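Local coordinates for protein dTDP-4-dehydrorhamnose reductase (Yersinia enterocolitica, PDB 5U9C) that probably reduces dTDP-4-dehydrorhamnose with NADPH to dTDP-L-rhamnose, the last step in making this activated sugar for bacterial carbohydrates, at residues Ile203-Asn208 / Ser271-Pro276; Asn108-Glu113 / Thr214-Ser219; Ile136-Val141 / Ile151-Trp156. All coordinates share one frame; numbering follows the deposited sequence. Where two conformers were deposited one is given.

Interaction 1: Ile203-Asn208 / Ser271-Pro276; sequences IIWAIN and SDAPKP
The methyl of Ala-273 lies over one face of the Trp-205 indole, where a late loop lies against helix 196-209 of the Rossmann-type fold. Ala-273 CB sits over the centre of the six-membered ring of Trp-205, 3.5 Å from its centroid and only 8° off the ring normal. This is a CH-pi contact. The indole gets there because CG of Trp-205 is anti to the backbone N, which carries the ring out from the helix to the loop. Pro-274 packs at the root of the same side chain. Its CD lies 3.6 Å from Trp-205 CB and approaches the ring obliquely. The Asp-272 carboxylate comes to the edge of the indole, near its plane at NE1. The carboxylate plane stands 79° from the indole plane. Phe-202 also meets the Trp-205 ring and touches Ala-273. Within the loop, Lys-275 NZ donates to Ala-273 O at 2.8 Å, in the carbonyl plane and on a lone pair. It also bonds Leu-270 O and, weakly, Ser-271 O, so several carbonyls hold the ammonium. The polar link between helix and loop is modest: Trp-205 NE1 donates to Asp-272 OD1 at 3.0 Å, a weak bond bent to 139° at the hydrogen.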
ATOM      1  N   ILE D 203     -34.567  -3.791  15.382  1.00 27.97           N
ATOM      2  CA  ILE D 203     -34.336  -5.104  15.953  1.00 28.00           C
ATOM      3  C   ILE D 203     -35.661  -5.805  16.305  1.00 30.30           C
ATOM      4  O   ILE D 203     -35.794  -7.012  16.061  1.00 29.92           O
ATOM      5  CB  ILE D 203     -33.384  -5.030  17.152  1.00 27.43           C
ATOM      6  CG1 ILE D 203     -31.967  -4.730  16.644  1.00 27.69           C
ATOM      7  CG2 ILE D 203     -33.396  -6.337  17.917  1.00 28.04           C
ATOM      8  CD1 ILE D 203     -30.946  -4.494  17.730  1.00 29.05           C
ATOM      9  N   ILE D 204     -36.626  -5.066  16.863  1.00 29.96           N
ATOM     10  CA  ILE D 204     -37.936  -5.647  17.201  1.00 31.85           C
ATOM     11  C   ILE D 204     -38.593  -6.159  15.906  1.00 31.47           C
ATOM     12  O   ILE D 204     -39.124  -7.271  15.852  1.00 30.71           O
ATOM     13  CB  ILE D 204     -38.834  -4.622  17.933  1.00 33.78           C
ATOM     14  CG1 ILE D 204     -38.188  -4.185  19.264  1.00 34.77           C
ATOM     15  CG2 ILE D 204     -40.239  -5.181  18.171  1.00 36.06           C
ATOM     16  CD1 ILE D 204     -38.040  -5.287  20.298  1.00 35.51           C
ATOM     17  N   TRP D 205     -38.506  -5.357  14.854  1.00 30.95           N
ATOM     18  CA  TRP D 205     -39.039  -5.736  13.551  1.00 31.90           C
ATOM     19  C   TRP D 205     -38.315  -6.980  13.030  1.00 31.33           C
ATOM     20  O   TRP D 205     -38.954  -7.901  12.522  1.00 31.87           O
ATOM     21  CB  TRP D 205     -38.911  -4.563  12.552  1.00 31.97           C
ATOM     22  CG  TRP D 205     -39.297  -4.892  11.132  1.00 32.92           C
ATOM     23  CD1 TRP D 205     -40.514  -4.712  10.552  1.00 34.15           C
ATOM     24  CD2 TRP D 205     -38.453  -5.469  10.119  1.00 34.21           C
ATOM     25  NE1 TRP D 205     -40.487  -5.136   9.240  1.00 34.62           N
ATOM     26  CE2 TRP D 205     -39.239  -5.616   8.953  1.00 34.66           C
ATOM     27  CE3 TRP D 205     -37.122  -5.887  10.089  1.00 33.79           C
ATOM     28  CZ2 TRP D 205     -38.730  -6.148   7.766  1.00 36.19           C
ATOM     29  CZ3 TRP D 205     -36.611  -6.416   8.904  1.00 35.80           C
ATOM     30  CH2 TRP D 205     -37.416  -6.541   7.761  1.00 35.42           C
ATOM     31  N   ALA D 206     -36.996  -7.013  13.206  1.00 30.85           N
ATOM     32  CA  ALA D 206     -36.158  -8.114  12.703  1.00 31.47           C
ATOM     33  C   ALA D 206     -36.451  -9.434  13.386  1.00 31.62           C
ATOM     34  O   ALA D 206     -36.461 -10.481  12.746  1.00 29.80           O
ATOM     35  CB  ALA D 206     -34.685  -7.768  12.850  1.00 31.69           C
ATOM     36  N   ILE D 207     -36.671  -9.374  14.691  1.00 31.94           N
ATOM     37  CA  ILE D 207     -37.020 -10.553  15.458  1.00 32.78           C
ATOM     38  C   ILE D 207     -38.344 -11.132  14.953  1.00 34.41           C
ATOM     39  O   ILE D 207     -38.462 -12.337  14.801  1.00 34.96           O
ATOM     40  CB  ILE D 207     -37.137 -10.229  16.956  1.00 32.48           C
ATOM     41  CG1 ILE D 207     -35.776  -9.837  17.529  1.00 30.90           C
ATOM     42  CG2 ILE D 207     -37.684 -11.437  17.731  1.00 33.60           C
ATOM     43  CD1 ILE D 207     -35.865  -9.158  18.884  1.00 31.17           C
ATOM     44  N   ASN D 208     -39.323 -10.265  14.683  1.00 36.19           N
ATOM     45  CA  ASN D 208     -40.645 -10.694  14.214  1.00 37.79           C
ATOM     46  C   ASN D 208     -40.589 -11.358  12.830  1.00 38.33           C
ATOM     47  O   ASN D 208     -41.327 -12.303  12.573  1.00 37.71           O
ATOM     48  CB  ASN D 208     -41.624  -9.500  14.180  1.00 38.94           C
ATOM     49  CG  ASN D 208     -43.040  -9.896  13.762  1.00 41.02           C
ATOM     50  OD1 ASN D 208     -43.597  -9.339  12.817  1.00 44.56           O
ATOM     51  ND2 ASN D 208     -43.604 -10.874  14.430  1.00 40.18           N
ATOM     52  N   SER D 271     -38.967  -3.355   2.857  1.00 44.44           N
ATOM     53  CA  SER D 271     -40.031  -2.336   2.687  1.00 46.82           C
ATOM     54  C   SER D 271     -40.715  -1.801   3.943  1.00 44.39           C
ATOM     55  O   SER D 271     -40.856  -0.590   4.079  1.00 45.28           O
ATOM     56  CB  SER D 271     -41.089  -2.816   1.678  1.00 49.69           C
ATOM     57  OG  SER D 271     -41.656  -4.049   2.093  1.00 55.19           O
ATOM     58  N   ASP D 272     -41.114  -2.663   4.870  1.00 43.07           N
ATOM     59  CA  ASP D 272     -41.815  -2.155   6.064  1.00 44.44           C
ATOM     60  C   ASP D 272     -40.944  -2.022   7.325  1.00 41.03           C
ATOM     61  O   ASP D 272     -41.465  -1.768   8.400  1.00 41.00           O
ATOM     62  CB  ASP D 272     -43.065  -3.004   6.359  1.00 49.09           C
ATOM     63  CG  ASP D 272     -42.728  -4.414   6.800  1.00 53.74           C
ATOM     64  OD1 ASP D 272     -41.631  -4.919   6.463  1.00 58.39           O
ATOM     65  OD2 ASP D 272     -43.570  -5.032   7.487  1.00 64.58           O
ATOM     66  N   ALA D 273     -39.628  -2.182   7.200  1.00 37.46           N
ATOM     67  CA  ALA D 273     -38.763  -2.079   8.369  1.00 35.66           C
ATOM     68  C   ALA D 273     -38.558  -0.625   8.763  1.00 34.38           C
ATOM     69  O   ALA D 273     -38.504   0.232   7.894  1.00 34.87           O
ATOM     70  CB  ALA D 273     -37.413  -2.708   8.089  1.00 34.23           C
ATOM     71  N   PRO D 274     -38.446  -0.347  10.070  1.00 33.94           N
ATOM     72  CA  PRO D 274     -38.124   1.015  10.510  1.00 35.57           C
ATOM     73  C   PRO D 274     -36.677   1.330  10.093  1.00 35.99           C
ATOM     74  O   PRO D 274     -35.772   0.548  10.400  1.00 36.03           O
ATOM     75  CB  PRO D 274     -38.236   0.946  12.036  1.00 35.44           C
ATOM     76  CG  PRO D 274     -38.724  -0.414  12.368  1.00 36.16           C
ATOM     77  CD  PRO D 274     -38.501  -1.290  11.194  1.00 34.57           C
ATOM     78  N   LYS D 275     -36.471   2.465   9.430  1.00 35.90           N
ATOM     79  CA  LYS D 275     -35.167   2.827   8.881  1.00 35.92           C
ATOM     80  C   LYS D 275     -34.549   4.081   9.481  1.00 34.58           C
ATOM     81  O   LYS D 275     -35.255   4.907  10.041  1.00 32.89           O
ATOM     82  CB  LYS D 275     -35.311   3.000   7.361  1.00 38.85           C
ATOM     83  CG  LYS D 275     -35.890   1.748   6.678  1.00 41.95           C
ATOM     84  CD  LYS D 275     -36.057   1.869   5.183  1.00 43.28           C
ATOM     85  CE  LYS D 275     -36.700   0.617   4.611  1.00 44.34           C
ATOM     86  NZ  LYS D 275     -38.113   0.408   5.084  1.00 45.97           N
ATOM     87  N   PRO D 276     -33.213   4.225   9.368  1.00 33.56           N
ATOM     88  CA  PRO D 276     -32.622   5.457   9.861  1.00 33.36           C
ATOM     89  C   PRO D 276     -32.903   6.562   8.861  1.00 33.95           C
ATOM     90  O   PRO D 276     -33.390   6.296   7.760  1.00 32.23           O
ATOM     91  CB  PRO D 276     -31.124   5.154   9.906  1.00 33.87           C
ATOM     92  CG  PRO D 276     -30.941   3.815   9.303  1.00 33.46           C
ATOM     93  CD  PRO D 276     -32.221   3.401   8.671  1.00 34.23           C
TER

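Interaction 2: Asn108-Glu113 / Thr214-Ser219; sequences NVFGGE and TLHFAS
Phe-110 and His-216 meet through their rings. Phe-110 comes from the loop after strand 100-106. His-216 comes from strand 213-217, outermost in the sheet of this chain. Along the strand, Thr-214 comes first and packs on Ile-151 of the neighbouring strand. Leu-215 turns to the other face of the sheet, the one covered by helix 196-209.

His-216 carries the contact. Its CG lies anti to the carbonyl carbon (chi1 -74°), and the imidazole reaches toward Phe-110, which comes from the opposite direction. The rings meet rim to rim, neither over the face of the other. Their centroids are 5.6 Å apart and the planes stand at 74°. Phe-110 CE2 lies 3.6 Å from both NE2 and CE1 of His-216, and NE2 is near the plane of the phenyl ring. Phe-110 CZ stands farther back, 4.0 Å from His-216 CE1. Both imidazole nitrogens have polar partners elsewhere: ND1 bonds to Glu-263 O, and NE2 to Arg-153 NH1. These bonds probably fix how the ring is turned. The phenyl ring is held too, since Tyr-118 stacks with it and Val-109 CG2 rests 3.7 Å above one face of the Phe-110 ring, toward the rim.

Phe-217, like Leu-215, lies on the face of the sheet covered by helix 196-209.

The Phe-110 side chain is about 12 Å from that of Arg-256, a residue seen to bind (R)-malate in a structure of this protein, though no malate is bound to this chain. The pair belongs to the carboxy-terminal side of a parallel Rossmann-type sheet, where the loop after one strand folds across the ends of its neighbours.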
ATOM      1  N   ASN D 108     -16.085  -0.783  12.626  1.00 26.59           N
ATOM      2  CA  ASN D 108     -14.625  -0.965  12.808  1.00 28.08           C
ATOM      3  C   ASN D 108     -14.052  -2.207  12.152  1.00 25.66           C
ATOM      4  O   ASN D 108     -12.851  -2.416  12.227  1.00 24.35           O
ATOM      5  CB  ASN D 108     -14.209  -0.963  14.288  1.00 32.46           C
ATOM      6  CG  ASN D 108     -13.753   0.384  14.765  1.00 39.91           C
ATOM      7  OD1 ASN D 108     -14.471   1.071  15.493  1.00 50.63           O
ATOM      8  ND2 ASN D 108     -12.534   0.781  14.356  1.00 40.59           N
ATOM      9  N   VAL D 109     -14.885  -3.044  11.536  1.00 23.23           N
ATOM     10  CA  VAL D 109     -14.349  -4.155  10.766  1.00 23.24           C
ATOM     11  C   VAL D 109     -13.749  -3.577   9.468  1.00 22.86           C
ATOM     12  O   VAL D 109     -13.009  -4.258   8.759  1.00 23.78           O
ATOM     13  CB  VAL D 109     -15.373  -5.268  10.459  1.00 24.22           C
ATOM     14  CG1 VAL D 109     -15.922  -5.864  11.750  1.00 25.73           C
ATOM     15  CG2 VAL D 109     -16.494  -4.781   9.540  1.00 24.81           C
ATOM     16  N   PHE D 110     -14.089  -2.327   9.159  1.00 23.11           N
ATOM     17  CA  PHE D 110     -13.539  -1.644   7.997  1.00 23.63           C
ATOM     18  C   PHE D 110     -12.519  -0.574   8.417  1.00 25.23           C
ATOM     19  O   PHE D 110     -12.451  -0.179   9.596  1.00 25.50           O
ATOM     20  CB  PHE D 110     -14.644  -0.949   7.201  1.00 23.96           C
ATOM     21  CG  PHE D 110     -15.671  -1.877   6.644  1.00 24.44           C
ATOM     22  CD1 PHE D 110     -15.368  -2.687   5.548  1.00 25.40           C
ATOM     23  CD2 PHE D 110     -16.942  -1.923   7.177  1.00 25.53           C
ATOM     24  CE1 PHE D 110     -16.316  -3.542   5.010  1.00 25.95           C
ATOM     25  CE2 PHE D 110     -17.901  -2.776   6.647  1.00 25.49           C
ATOM     26  CZ  PHE D 110     -17.591  -3.582   5.562  1.00 26.16           C
ATOM     27  N   GLY D 111     -11.752  -0.104   7.443  1.00 23.63           N
ATOM     28  CA  GLY D 111     -10.840   1.000   7.659  1.00 25.88           C
ATOM     29  C   GLY D 111      -9.493   0.894   7.010  1.00 26.00           C
ATOM     30  O   GLY D 111      -8.942   1.897   6.588  1.00 26.03           O
ATOM     31  N   GLY D 112      -8.963  -0.325   6.916  1.00 27.08           N
ATOM     32  CA  GLY D 112      -7.652  -0.531   6.355  1.00 28.29           C
ATOM     33  C   GLY D 112      -7.564  -0.100   4.911  1.00 30.60           C
ATOM     34  O   GLY D 112      -6.508   0.321   4.451  1.00 31.32           O
ATOM     35  N   GLU D 113      -8.673  -0.164   4.193  1.00 29.74           N
ATOM     36  CA  GLU D 113      -8.643   0.243   2.788  1.00 33.53           C
ATOM     37  C   GLU D 113      -8.484   1.739   2.587  1.00 32.73           C
ATOM     38  O   GLU D 113      -7.993   2.161   1.547  1.00 35.83           O
ATOM     39  CB  GLU D 113      -9.877  -0.262   2.047  1.00 35.95           C
ATOM     40  CG  GLU D 113      -9.893   0.125   0.580  1.00 38.72           C
ATOM     41  CD  GLU D 113     -11.011  -0.536  -0.197  1.00 41.44           C
ATOM     42  OE1 GLU D 113     -11.680  -1.457   0.338  1.00 43.73           O
ATOM     43  OE2 GLU D 113     -11.223  -0.094  -1.349  1.00 45.40           O
ATOM     44  N   THR D 214     -26.435 -10.083   6.630  1.00 26.00           N
ATOM     45  CA  THR D 214     -25.597  -9.009   7.170  1.00 26.68           C
ATOM     46  C   THR D 214     -26.135  -7.663   6.691  1.00 26.71           C
ATOM     47  O   THR D 214     -26.405  -7.484   5.493  1.00 27.07           O
ATOM     48  CB  THR D 214     -24.116  -9.196   6.772  1.00 28.45           C
ATOM     49  OG1 THR D 214     -23.584 -10.360   7.436  1.00 29.64           O
ATOM     50  CG2 THR D 214     -23.254  -7.983   7.201  1.00 29.31           C
ATOM     51  N   LEU D 215     -26.284  -6.727   7.622  0.50 25.21           N
ATOM     52  CA  LEU D 215     -26.768  -5.386   7.321  0.50 25.18           C
ATOM     53  C   LEU D 215     -25.949  -4.324   8.025  0.50 24.70           C
ATOM     54  O   LEU D 215     -25.370  -4.566   9.075  0.50 24.63           O
ATOM     55  CB  LEU D 215     -28.213  -5.230   7.786  0.50 25.36           C
ATOM     56  CG  LEU D 215     -29.306  -5.935   7.004  0.50 26.37           C
ATOM     57  CD1 LEU D 215     -30.599  -5.946   7.798  0.50 26.79           C
ATOM     58  CD2 LEU D 215     -29.495  -5.254   5.653  0.50 26.48           C
ATOM     59  N   HIS D 216     -25.904  -3.152   7.413  1.00 24.63           N
ATOM     60  CA  HIS D 216     -25.294  -1.967   7.993  1.00 24.29           C
ATOM     61  C   HIS D 216     -26.470  -1.106   8.427  1.00 25.02           C
ATOM     62  O   HIS D 216     -27.358  -0.838   7.621  1.00 23.07           O
ATOM     63  CB  HIS D 216     -24.522  -1.225   6.916  1.00 24.48           C
ATOM     64  CG  HIS D 216     -23.245  -1.886   6.537  1.00 24.25           C
ATOM     65  ND1 HIS D 216     -22.321  -1.284   5.711  1.00 24.40           N
ATOM     66  CD2 HIS D 216     -22.679  -3.039   6.965  1.00 24.49           C
ATOM     67  CE1 HIS D 216     -21.272  -2.077   5.586  1.00 25.55           C
ATOM     68  NE2 HIS D 216     -21.468  -3.153   6.323  1.00 25.26           N
ATOM     69  N   PHE D 217     -26.474  -0.656   9.680  1.00 24.72           N
ATOM     70  CA  PHE D 217     -27.562   0.173  10.180  1.00 25.93           C
ATOM     71  C   PHE D 217     -26.985   1.480  10.730  1.00 26.00           C
ATOM     72  O   PHE D 217     -26.389   1.519  11.825  1.00 24.76           O
ATOM     73  CB  PHE D 217     -28.412  -0.570  11.234  1.00 25.48           C
ATOM     74  CG  PHE D 217     -29.700   0.155  11.584  1.00 26.62           C
ATOM     75  CD1 PHE D 217     -29.689   1.211  12.481  1.00 27.47           C
ATOM     76  CD2 PHE D 217     -30.903  -0.192  10.995  1.00 27.93           C
ATOM     77  CE1 PHE D 217     -30.843   1.895  12.793  1.00 28.03           C
ATOM     78  CE2 PHE D 217     -32.069   0.491  11.312  1.00 29.20           C
ATOM     79  CZ  PHE D 217     -32.036   1.535  12.214  1.00 29.18           C
ATOM     80  N   ALA D 218     -27.154   2.549   9.950  1.00 25.14           N
ATOM     81  CA  ALA D 218     -26.638   3.867  10.324  1.00 24.83           C
ATOM     82  C   ALA D 218     -27.332   4.994   9.582  1.00 25.34           C
ATOM     83  O   ALA D 218     -27.825   4.804   8.454  1.00 23.99           O
ATOM     84  CB  ALA D 218     -25.140   3.935  10.037  1.00 24.77           C
ATOM     85  N   SER D 219     -27.342   6.171  10.205  1.00 24.01           N
ATOM     86  CA  SER D 219     -27.892   7.356   9.575  1.00 26.08           C
ATOM     87  C   SER D 219     -27.035   7.699   8.349  1.00 26.44           C
ATOM     88  O   SER D 219     -25.837   7.385   8.301  1.00 24.36           O
ATOM     89  CB  SER D 219     -27.904   8.534  10.553  1.00 26.76           C
ATOM     90  OG  SER D 219     -28.663   8.247  11.708  1.00 26.88           O
TER

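Interaction 3: Ile136-Val141 / Ile151-Trp156; sequences IGESSV and IIRAGW
Glu-138 leaves its helix with CG anti to the carbonyl carbon (chi1 -64°) and then runs extended, which carries its carboxylate to Arg-153. Arg-153 starts with a similar turn and is extended from CG to NE. The two side chains cross at about a right angle, yet their flat ends lie nearly coplanar, 23° apart. The guanidinium grips side-on in a two-bond salt bridge. Arg-153 NE donates to Glu-138 OE2 at 2.9 Å, nearly straight and in the guanidinium plane. Arg-153 NH2 donates to Glu-138 OE1 at 2.8 Å, tilted somewhat from that plane. Both oxygens use syn lone pairs. This buried carboxylate has further partners: Ser-105 OG at OE2, and Arg-142 at OE1. The two arginines probably stabilise its negative charge. Beside the ion pair, Ile-151 CG2 lies 3.9 Å from Glu-138 CD, and Val-141 CG1 meets Ile-151 CD1 tip to tip at 4.1 Å. Helix segment 136-141 runs nearly antiparallel to strand segment 151-154 (161°), with their axes 10.5 Å apart. Helix 129-144 packs over the sheet beside helix 76-97, while strands 100-106 and 213-217 flank strand 149-154.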
ATOM      1  N   ILE D 136     -13.721 -11.500  13.445  0.60 26.39           N
ATOM      2  CA  ILE D 136     -13.608 -12.949  13.575  0.60 28.42           C
ATOM      3  C   ILE D 136     -14.864 -13.467  14.332  0.60 28.53           C
ATOM      4  O   ILE D 136     -15.344 -14.576  14.066  0.60 28.94           O
ATOM      5  CB  ILE D 136     -12.260 -13.386  14.195  0.60 29.44           C
ATOM      6  CG1 ILE D 136     -12.082 -14.916  14.121  0.60 32.51           C
ATOM      7  CG2 ILE D 136     -12.120 -12.895  15.618  0.60 29.17           C
ATOM      8  CD1 ILE D 136     -11.894 -15.469  12.728  0.60 33.08           C
ATOM      9  N   GLY D 137     -15.428 -12.641  15.226  1.00 27.71           N
ATOM     10  CA  GLY D 137     -16.666 -13.017  15.919  1.00 27.08           C
ATOM     11  C   GLY D 137     -17.761 -13.180  14.863  1.00 27.38           C
ATOM     12  O   GLY D 137     -18.553 -14.148  14.921  1.00 27.23           O
ATOM     13  N   GLU D 138     -17.803 -12.273  13.878  1.00 26.43           N
ATOM     14  CA  GLU D 138     -18.787 -12.402  12.773  1.00 27.80           C
ATOM     15  C   GLU D 138     -18.621 -13.731  12.043  1.00 30.32           C
ATOM     16  O   GLU D 138     -19.614 -14.403  11.766  1.00 32.46           O
ATOM     17  CB  GLU D 138     -18.685 -11.296  11.720  1.00 27.73           C
ATOM     18  CG  GLU D 138     -18.986  -9.863  12.155  1.00 27.22           C
ATOM     19  CD  GLU D 138     -19.001  -8.899  10.969  1.00 25.94           C
ATOM     20  OE1 GLU D 138     -18.930  -9.368   9.805  1.00 25.78           O
ATOM     21  OE2 GLU D 138     -19.109  -7.673  11.190  1.00 25.12           O
ATOM     22  N   SER D 139     -17.379 -14.097  11.734  0.60 31.42           N
ATOM     23  CA  SER D 139     -17.105 -15.361  11.049  0.60 34.13           C
ATOM     24  C   SER D 139     -17.698 -16.526  11.843  0.60 34.72           C
ATOM     25  O   SER D 139     -18.384 -17.386  11.269  0.60 33.38           O
ATOM     26  CB  SER D 139     -15.601 -15.595  10.859  0.60 34.86           C
ATOM     27  OG  SER D 139     -14.987 -14.558  10.118  0.60 36.25           O
ATOM     28  N   SER D 140     -17.474 -16.516  13.164  1.00 32.65           N
ATOM     29  CA  SER D 140     -17.965 -17.587  14.050  1.00 32.80           C
ATOM     30  C   SER D 140     -19.478 -17.739  13.945  1.00 31.44           C
ATOM     31  O   SER D 140     -20.003 -18.857  13.924  1.00 33.38           O
ATOM     32  CB  SER D 140     -17.610 -17.291  15.509  1.00 34.63           C
ATOM     33  OG  SER D 140     -16.236 -17.438  15.709  1.00 38.29           O
ATOM     34  N   VAL D 141     -20.168 -16.608  13.875  1.00 30.87           N
ATOM     35  CA  VAL D 141     -21.617 -16.573  13.767  1.00 33.47           C
ATOM     36  C   VAL D 141     -22.076 -17.143  12.412  1.00 39.25           C
ATOM     37  O   VAL D 141     -22.932 -18.044  12.378  1.00 36.63           O
ATOM     38  CB  VAL D 141     -22.150 -15.152  14.004  1.00 32.48           C
ATOM     39  CG1 VAL D 141     -23.630 -15.040  13.650  1.00 33.61           C
ATOM     40  CG2 VAL D 141     -21.909 -14.740  15.455  1.00 30.49           C
ATOM     41  N   ILE D 151     -26.475 -10.349  11.347  1.00 23.71           N
ATOM     42  CA  ILE D 151     -25.333  -9.560  11.800  1.00 23.69           C
ATOM     43  C   ILE D 151     -25.617  -8.133  11.385  1.00 23.66           C
ATOM     44  O   ILE D 151     -25.857  -7.860  10.190  1.00 23.69           O
ATOM     45  CB  ILE D 151     -24.033 -10.055  11.161  1.00 24.25           C
ATOM     46  CG1 ILE D 151     -23.673 -11.421  11.751  1.00 25.31           C
ATOM     47  CG2 ILE D 151     -22.896  -9.053  11.389  1.00 24.60           C
ATOM     48  CD1 ILE D 151     -22.621 -12.174  10.960  1.00 26.90           C
ATOM     49  N   ILE D 152     -25.644  -7.235  12.365  1.00 25.62           N
ATOM     50  CA  ILE D 152     -25.894  -5.823  12.111  1.00 25.01           C
ATOM     51  C   ILE D 152     -24.663  -5.033  12.509  1.00 24.22           C
ATOM     52  O   ILE D 152     -24.188  -5.118  13.656  1.00 24.52           O
ATOM     53  CB  ILE D 152     -27.074  -5.279  12.902  1.00 26.44           C
ATOM     54  CG1 ILE D 152     -28.333  -6.111  12.645  1.00 27.13           C
ATOM     55  CG2 ILE D 152     -27.299  -3.803  12.545  1.00 26.67           C
ATOM     56  CD1 ILE D 152     -29.531  -5.651  13.452  1.00 28.83           C
ATOM     57  N   ARG D 153     -24.153  -4.252  11.575  1.00 23.26           N
ATOM     58  CA  ARG D 153     -23.007  -3.405  11.848  1.00 23.35           C
ATOM     59  C   ARG D 153     -23.516  -1.997  12.111  1.00 23.80           C
ATOM     60  O   ARG D 153     -24.208  -1.408  11.282  1.00 23.92           O
ATOM     61  CB  ARG D 153     -22.007  -3.418  10.690  1.00 23.25           C
ATOM     62  CG  ARG D 153     -21.461  -4.795  10.337  1.00 24.05           C
ATOM     63  CD  ARG D 153     -20.329  -4.704   9.320  1.00 24.24           C
ATOM     64  NE  ARG D 153     -19.768  -5.994   8.957  1.00 24.75           N
ATOM     65  CZ  ARG D 153     -19.702  -6.526   7.736  1.00 26.29           C
ATOM     66  NH1 ARG D 153     -20.120  -5.870   6.650  1.00 26.01           N
ATOM     67  NH2 ARG D 153     -19.140  -7.719   7.591  1.00 26.25           N
ATOM     68  N   ALA D 154     -23.210  -1.496  13.306  1.00 24.96           N
ATOM     69  CA  ALA D 154     -23.552  -0.135  13.721  1.00 25.42           C
ATOM     70  C   ALA D 154     -22.275   0.700  13.702  1.00 24.11           C
ATOM     71  O   ALA D 154     -21.170   0.175  13.835  1.00 24.87           O
ATOM     72  CB  ALA D 154     -24.145  -0.130  15.129  1.00 25.97           C
ATOM     73  N   GLY D 155     -22.443   1.997  13.526  1.00 23.87           N
ATOM     74  CA  GLY D 155     -21.335   2.936  13.506  1.00 24.87           C
ATOM     75  C   GLY D 155     -21.161   3.529  14.901  1.00 26.22           C
ATOM     76  O   GLY D 155     -21.153   2.798  15.898  1.00 27.41           O
ATOM     77  N   TRP D 156     -21.013   4.849  14.977  1.00 25.61           N
ATOM     78  CA  TRP D 156     -20.875   5.530  16.275  1.00 26.05           C
ATOM     79  C   TRP D 156     -22.249   5.596  16.956  1.00 26.42           C
ATOM     80  O   TRP D 156     -23.127   6.369  16.540  1.00 25.64           O
ATOM     81  CB  TRP D 156     -20.311   6.931  16.088  1.00 27.54           C
ATOM     82  CG  TRP D 156     -18.918   6.962  15.492  1.00 27.86           C
ATOM     83  CD1 TRP D 156     -17.951   6.005  15.609  1.00 28.67           C
ATOM     84  CD2 TRP D 156     -18.301   8.076  14.846  1.00 27.44           C
ATOM     85  NE1 TRP D 156     -16.787   6.432  15.000  1.00 30.75           N
ATOM     86  CE2 TRP D 156     -16.975   7.708  14.544  1.00 29.67           C
ATOM     87  CE3 TRP D 156     -18.750   9.330  14.457  1.00 27.40           C
ATOM     88  CZ2 TRP D 156     -16.101   8.560  13.876  1.00 29.48           C
ATOM     89  CZ3 TRP D 156     -17.871  10.179  13.793  1.00 28.23           C
ATOM     90  CH2 TRP D 156     -16.570   9.791  13.511  1.00 28.37           C
TER

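How the interactions relate
All three contacts lie in one Rossmann-type domain around its parallel sheet. Interactions 2 and 3 have centres about 9 Å apart and use adjacent strands of the same sheet, 213-217 and 149-154. The backbone of Leu-215 probably hydrogen-bonds those of Arg-153 and Ile-151. Arg-153 also touches Val-109 and Phe-110, so the salt-bridge and aromatic contacts adjoin. Interaction 1 is about 19 and 18 Å from them, centre to centre. Its helix 196-209 leads directly into strand 213-217. Pro-274 and Pro-276 pack on Phe-217, and Ile-203 packs on Ile-152 on the sheet face opposite helix 129-144. Along the chain, interaction 3 is nested within interaction 2, and interaction 1 alternates with interaction 2. Helix layers on both faces are thereby tied to the same sheet.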